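PDB 1AXD: glutathione s-transferase I from Zea mays, which catalyses the conjugation of glutathione to electrophilic compounds, herbicides among them, and so takes part in their detoxification in maize. Local coordinates for residues Glu99-Gln104 / Leu165-Val170. Sequence-based numbering, arbitrary orientation.
Sequences EVEANQ and LNHVSV
Glu101 lays its aliphatic stem over one face of the His167 imidazole, with CG 3.8 Å from the ring centroid and 11° off the ring normal: a CH-pi contact. Its CB sits farther out over the same ring, 3.5 Å from His167 NE2. With CG anti to the backbone N (chi1 173°), the stem runs out from helix 88-122; the bend at chi2 turns the carboxylate away from the ring. There it makes van der Waals contact with Asn166, whose backbone O lies 3.5 Å from Glu101 CD and whose CB is 3.6 Å from Glu101 OE1; Arg16 NE donates a weak hydrogen bond to that O.

The carboxylate and the imidazole nitrogens find their partners outside the two segments. Glu101 OE2 forms a salt bridge with Arg68 and a hydrogen bond with Thr106, while His167 NE2 is hydrogen-bonded to Tyr145 OH and Tyr105 meets the ring edge to face. The type I turn from Leu165 to Val168, just ahead of the helix that continues past Val170, is packed against the long helix of the all-helical domain characteristic of glutathione transferases. The glutamate's methylenes cover the histidine, while its carboxylate probably stays ionised, its charge balanced by Arg68.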
ATOM      1  N   GLU A  99       3.852   3.599   3.454  1.00 17.34           N
ATOM      2  CA  GLU A  99       2.848   2.615   3.825  1.00 18.08           C
ATOM      3  C   GLU A  99       1.914   3.144   4.872  1.00 19.97           C
ATOM      4  O   GLU A  99       0.739   2.822   4.837  1.00 26.14           O
ATOM      5  CB  GLU A  99       3.515   1.327   4.306  1.00 20.56           C
ATOM      6  CG  GLU A  99       4.154   0.475   3.219  1.00 20.93           C
ATOM      7  CD  GLU A  99       3.145  -0.046   2.217  1.00 22.14           C
ATOM      8  OE1 GLU A  99       2.244  -0.813   2.615  1.00 21.33           O
ATOM      9  OE2 GLU A  99       3.254   0.313   1.025  1.00 22.75           O
ATOM     10  N   VAL A 100       2.417   3.944   5.804  1.00 21.35           N
ATOM     11  CA  VAL A 100       1.574   4.523   6.853  1.00 20.04           C
ATOM     12  C   VAL A 100       0.512   5.427   6.246  1.00 23.03           C
ATOM     13  O   VAL A 100      -0.629   5.368   6.673  1.00 27.05           O
ATOM     14  CB  VAL A 100       2.405   5.329   7.878  1.00 19.92           C
ATOM     15  CG1 VAL A 100       1.471   6.069   8.853  1.00 12.33           C
ATOM     16  CG2 VAL A 100       3.358   4.386   8.648  1.00 15.59           C
ATOM     17  N   GLU A 101       0.881   6.254   5.268  1.00 19.16           N
ATOM     18  CA  GLU A 101      -0.071   7.144   4.603  1.00 12.74           C
ATOM     19  C   GLU A 101      -1.236   6.375   4.099  1.00 17.25           C
ATOM     20  O   GLU A 101      -2.367   6.763   4.338  1.00 20.20           O
ATOM     21  CB  GLU A 101       0.599   7.833   3.419  1.00  6.61           C
ATOM     22  CG  GLU A 101      -0.345   8.644   2.548  1.00 13.35           C
ATOM     23  CD  GLU A 101      -0.764   7.915   1.276  1.00 18.35           C
ATOM     24  OE1 GLU A 101       0.122   7.416   0.538  1.00 23.37           O
ATOM     25  OE2 GLU A 101      -1.982   7.852   1.008  1.00 17.63           O
ATOM     26  N   ALA A 102      -0.961   5.258   3.441  1.00 16.49           N
ATOM     27  CA  ALA A 102      -1.998   4.434   2.849  1.00 16.62           C
ATOM     28  C   ALA A 102      -2.782   3.655   3.810  1.00 15.81           C
ATOM     29  O   ALA A 102      -3.984   3.651   3.723  1.00 16.42           O
ATOM     30  CB  ALA A 102      -1.371   3.510   1.765  1.00 16.04           C
ATOM     31  N   ASN A 103      -2.119   3.022   4.759  1.00 20.17           N
ATOM     32  CA  ASN A 103      -2.788   2.168   5.733  1.00 19.92           C
ATOM     33  C   ASN A 103      -3.189   2.794   7.027  1.00 21.76           C
ATOM     34  O   ASN A 103      -3.787   2.117   7.850  1.00 23.82           O
ATOM     35  CB  ASN A 103      -1.882   0.974   6.025  1.00 21.86           C
ATOM     36  CG  ASN A 103      -1.337   0.341   4.766  1.00 22.85           C
ATOM     37  OD1 ASN A 103      -0.172   0.015   4.692  1.00 32.26           O
ATOM     38  ND2 ASN A 103      -2.190   0.167   3.768  1.00 28.63           N
ATOM     39  N   GLN A 104      -2.884   4.075   7.212  1.00 22.72           N
ATOM     40  CA  GLN A 104      -3.195   4.762   8.457  1.00 16.07           C
ATOM     41  C   GLN A 104      -3.894   6.066   8.269  1.00 13.86           C
ATOM     42  O   GLN A 104      -5.040   6.198   8.659  1.00 17.07           O
ATOM     43  CB  GLN A 104      -1.897   5.016   9.215  1.00 19.47           C
ATOM     44  CG  GLN A 104      -1.988   4.795  10.680  1.00 27.33           C
ATOM     45  CD  GLN A 104      -2.160   3.339  11.027  1.00 29.87           C
ATOM     46  OE1 GLN A 104      -1.446   2.485  10.523  1.00 26.91           O
ATOM     47  NE2 GLN A 104      -3.103   3.055  11.912  1.00 27.72           N
ATOM     48  N   LEU A 165       5.012  14.005   0.135  1.00 20.32           N
ATOM     49  CA  LEU A 165       4.176  14.400  -1.008  1.00 15.72           C
ATOM     50  C   LEU A 165       2.952  13.537  -1.148  1.00 15.72           C
ATOM     51  O   LEU A 165       1.914  14.032  -1.561  1.00 19.12           O
ATOM     52  CB  LEU A 165       4.957  14.325  -2.329  1.00 16.82           C
ATOM     53  CG  LEU A 165       6.184  15.172  -2.686  1.00 13.92           C
ATOM     54  CD1 LEU A 165       6.104  16.535  -1.988  1.00 16.19           C
ATOM     55  CD2 LEU A 165       7.456  14.456  -2.289  1.00 18.09           C
ATOM     56  N   ASN A 166       3.063  12.260  -0.797  1.00 15.53           N
ATOM     57  CA  ASN A 166       1.944  11.329  -0.908  1.00 14.98           C
ATOM     58  C   ASN A 166       0.743  11.682  -0.045  1.00 17.38           C
ATOM     59  O   ASN A 166      -0.305  11.078  -0.209  1.00 20.15           O
ATOM     60  CB  ASN A 166       2.418   9.906  -0.599  1.00 13.54           C
ATOM     61  CG  ASN A 166       3.068   9.217  -1.798  1.00 18.45           C
ATOM     62  OD1 ASN A 166       3.358   9.846  -2.803  1.00 21.00           O
ATOM     63  ND2 ASN A 166       3.284   7.906  -1.685  1.00 17.04           N
ATOM     64  N   HIS A 167       0.905  12.629   0.882  1.00 19.08           N
ATOM     65  CA  HIS A 167      -0.172  13.067   1.780  1.00 14.89           C
ATOM     66  C   HIS A 167      -0.864  14.326   1.304  1.00 17.06           C
ATOM     67  O   HIS A 167      -1.873  14.679   1.872  1.00 18.13           O
ATOM     68  CB  HIS A 167       0.385  13.417   3.161  1.00 12.00           C
ATOM     69  CG  HIS A 167       0.822  12.247   3.985  1.00 13.65           C
ATOM     70  ND1 HIS A 167       2.098  11.729   3.931  1.00 14.37           N
ATOM     71  CD2 HIS A 167       0.178  11.554   4.954  1.00 13.19           C
ATOM     72  CE1 HIS A 167       2.222  10.768   4.830  1.00 13.40           C
ATOM     73  NE2 HIS A 167       1.070  10.643   5.464  1.00 16.84           N
ATOM     74  N   VAL A 168      -0.347  15.020   0.296  1.00 15.87           N
ATOM     75  CA  VAL A 168      -0.987  16.265  -0.072  1.00 17.64           C
ATOM     76  C   VAL A 168      -2.352  16.222  -0.657  1.00 21.28           C
ATOM     77  O   VAL A 168      -3.224  16.877  -0.104  1.00 23.34           O
ATOM     78  CB  VAL A 168      -0.047  17.259  -0.846  1.00 18.90           C
ATOM     79  CG1 VAL A 168       1.377  17.222  -0.277  1.00 13.85           C
ATOM     80  CG2 VAL A 168      -0.065  17.024  -2.334  1.00 18.49           C
ATOM     81  N   SER A 169      -2.580  15.417  -1.703  1.00 23.14           N
ATOM     82  CA  SER A 169      -3.891  15.346  -2.368  1.00 21.67           C
ATOM     83  C   SER A 169      -5.081  15.132  -1.445  1.00 23.35           C
ATOM     84  O   SER A 169      -6.119  15.733  -1.679  1.00 25.05           O
ATOM     85  CB  SER A 169      -3.892  14.312  -3.496  1.00 16.10           C
ATOM     86  OG  SER A 169      -3.646  13.017  -2.988  1.00 19.17           O
ATOM     87  N   VAL A 170      -4.965  14.265  -0.442  1.00 20.59           N
ATOM     88  CA  VAL A 170      -6.074  14.081   0.488  1.00 20.15           C
ATOM     89  C   VAL A 170      -6.127  15.195   1.494  1.00 21.11           C
ATOM     90  O   VAL A 170      -7.220  15.587   1.881  1.00 26.39           O
ATOM     91  CB  VAL A 170      -6.019  12.745   1.269  1.00 15.73           C
ATOM     92  CG1 VAL A 170      -6.321  11.572   0.335  1.00 26.03           C
ATOM     93  CG2 VAL A 170      -4.670  12.575   1.959  1.00 13.08           C
TER